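Local coordinates for aldehyde dehydrogenase (Bartonella henselae, PDB 3I44), which probably oxidises aldehydes to carboxylic acids with a nicotinamide cofactor, as other members of the aldehyde dehydrogenase family do, at residues D160-V165 with F488-A493. The protein carries 1 engineered substitution. Residues are numbered along the deposited sequence; the frame is centred on the assembly and turned at random.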
loop_
_atom_site.group_PDB
_atom_site.type_symbol
_atom_site.label_atom_id
_atom_site.label_comp_id
_atom_site.label_asym_id
_atom_site.label_seq_id
_atom_site.Cartn_x
_atom_site.Cartn_y
_atom_site.Cartn_z
ATOM N N ASP A 160 -4.986 8.211 -12.955
ATOM C CA ASP A 160 -4.115 9.402 -13.094
ATOM C C ASP A 160 -2.662 9.076 -12.684
ATOM O O ASP A 160 -2.437 8.384 -11.677
ATOM C CB ASP A 160 -4.575 10.513 -12.132
ATOM C CG ASP A 160 -5.845 11.249 -12.584
ATOM O OD1 ASP A 160 -5.988 11.541 -13.784
ATOM O OD2 ASP A 160 -6.643 11.599 -11.677
ATOM N N ALA A 161 -1.691 9.611 -13.418
ATOM C CA ALA A 161 -0.300 9.543 -12.985
ATOM C C ALA A 161 -0.186 9.901 -11.483
ATOM O O ALA A 161 -0.644 10.961 -11.067
ATOM C CB ALA A 161 0.550 10.488 -13.816
ATOM N N ILE A 162 0.417 9.024 -10.684
ATOM C CA ILE A 162 0.561 9.292 -9.241
ATOM C C ILE A 162 1.377 10.581 -9.004
ATOM O O ILE A 162 1.119 11.314 -8.037
ATOM C CB ILE A 162 1.109 8.062 -8.454
ATOM C CG1 ILE A 162 0.768 8.200 -6.961
ATOM C CG2 ILE A 162 2.617 7.873 -8.676
ATOM C CD1 ILE A 162 0.891 6.874 -6.083
ATOM N N GLY A 163 2.306 10.877 -9.908
ATOM C CA GLY A 163 3.130 12.088 -9.805
ATOM C C GLY A 163 4.603 11.845 -10.075
ATOM O O GLY A 163 4.966 11.047 -10.935
ATOM N N VAL A 164 5.459 12.559 -9.333
ATOM C CA VAL A 164 6.884 12.442 -9.453
ATOM C C VAL A 164 7.286 11.343 -8.497
ATOM O O VAL A 164 6.885 11.358 -7.362
ATOM C CB VAL A 164 7.627 13.765 -9.123
ATOM C CG1 VAL A 164 9.094 13.631 -9.469
ATOM C CG2 VAL A 164 7.040 14.971 -9.880
ATOM N N VAL A 165 8.066 10.370 -8.965
ATOM C CA VAL A 165 8.362 9.180 -8.193
ATOM C C VAL A 165 9.837 8.942 -8.019
ATOM O O VAL A 165 10.675 9.331 -8.855
ATOM C CB VAL A 165 7.664 7.946 -8.807
ATOM C CG1 VAL A 165 6.161 8.263 -8.950
ATOM C CG2 VAL A 165 8.262 7.595 -10.189
ATOM N N PHE A 488 1.820 2.789 -10.531
ATOM C CA PHE A 488 2.168 4.210 -10.793
ATOM C C PHE A 488 0.953 5.123 -11.092
ATOM O O PHE A 488 1.104 6.279 -11.560
ATOM C CB PHE A 488 3.246 4.297 -11.877
ATOM C CG PHE A 488 4.588 3.769 -11.409
ATOM C CD1 PHE A 488 5.449 4.579 -10.679
ATOM C CD2 PHE A 488 4.974 2.456 -11.683
ATOM C CE1 PHE A 488 6.673 4.074 -10.214
ATOM C CE2 PHE A 488 6.196 1.949 -11.234
ATOM C CZ PHE A 488 7.038 2.752 -10.500
ATOM N N LEU A 489 -0.239 4.601 -10.802
ATOM C CA LEU A 489 -1.502 5.334 -11.042
ATOM C C LEU A 489 -2.307 5.462 -9.762
ATOM O O LEU A 489 -2.319 4.536 -8.969
ATOM C CB LEU A 489 -2.366 4.551 -12.060
ATOM C CG LEU A 489 -1.694 4.477 -13.439
ATOM C CD1 LEU A 489 -2.360 3.460 -14.391
ATOM C CD2 LEU A 489 -1.658 5.877 -14.037
ATOM N N ASP A 490 -2.993 6.601 -9.594
ATOM C CA ASP A 490 -4.055 6.760 -8.637
ATOM C C ASP A 490 -5.367 6.512 -9.361
ATOM O O ASP A 490 -5.510 6.811 -10.572
ATOM C CB ASP A 490 -4.094 8.183 -8.029
ATOM C CG ASP A 490 -3.149 8.356 -6.827
ATOM O OD1 ASP A 490 -3.050 7.427 -6.018
ATOM O OD2 ASP A 490 -2.530 9.449 -6.685
ATOM N N THR A 491 -6.316 5.989 -8.620
ATOM C CA THR A 491 -7.665 5.859 -9.103
ATOM C C THR A 491 -8.538 7.030 -8.638
ATOM O O THR A 491 -8.438 7.504 -7.494
ATOM C CB THR A 491 -8.313 4.567 -8.647
ATOM O OG1 THR A 491 -8.063 4.374 -7.265
ATOM C CG2 THR A 491 -7.743 3.332 -9.436
ATOM N N LYS A 492 -9.456 7.401 -9.525
ATOM C CA LYS A 492 -10.413 8.457 -9.291
ATOM C C LYS A 492 -11.805 7.992 -9.747
ATOM O O LYS A 492 -11.992 7.606 -10.908
ATOM C CB LYS A 492 -10.003 9.707 -10.064
ATOM C CG LYS A 492 -10.878 10.919 -9.797
ATOM C CD LYS A 492 -10.727 11.973 -10.855
ATOM C CE LYS A 492 -9.490 12.742 -10.679
ATOM N NZ LYS A 492 -9.123 13.507 -11.871
ATOM N N ALA A 493 -12.766 8.038 -8.833
ATOM C CA ALA A 493 -14.139 7.597 -9.090
ATOM C C ALA A 493 -15.016 8.839 -9.298
ATOM O O ALA A 493 -15.162 9.664 -8.373
ATOM C CB ALA A 493 -14.645 6.776 -7.933
#
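D160 and D490 form an antiparallel hydrogen-bonded pair, with both side chains on the same face of the sheet. D160 N donates a hydrogen bond of 2.8 Å to D490 O, and D490 N returns a bond of 2.8 Å to D160 O. D160 O is also approached by L489 CA, a CA-H...O contact of 3.3 Å. The CD2 methyl of L489 lies near the same carbonyl.

The carboxylate of D160 leans along the partner strand to K492. D160 OD2 meets K492 NZ at 3.1 Å, a salt bridge whose hydrogen bond is weak. The lysine chain leaves with CG anti to the backbone N (chi1 -175°) and bends at chi3, which brings its end round to the aspartate. K492 NZ also bonds to A447 O of the second subunit.

D490 and I162 cross at about a right angle. I162 CG1 lies 3.5 Å from D490 OD2, so a methylene rather than a polar group meets the carboxylate here. The acid's charge is instead paired with R451 and R476 of the second subunit.

Past A161 the regular pairing ends. I162 N still reaches F488 O at 3.0 Å, but from above the carbonyl plane. Further on, the V165 and F488 side chains cross at about a right angle; V165 CG2 comes to F488 CE1 at 3.9 Å, oblique to the ring. Helix 174-188 and M243 also pack on the F488 side chain.

The pairing joins the C-terminal strand 489-494 to the broken strand 156-168. The sheet continues into the second subunit through A493, an arrangement characteristic of the aldehyde dehydrogenase dimer and its oligomerisation strands.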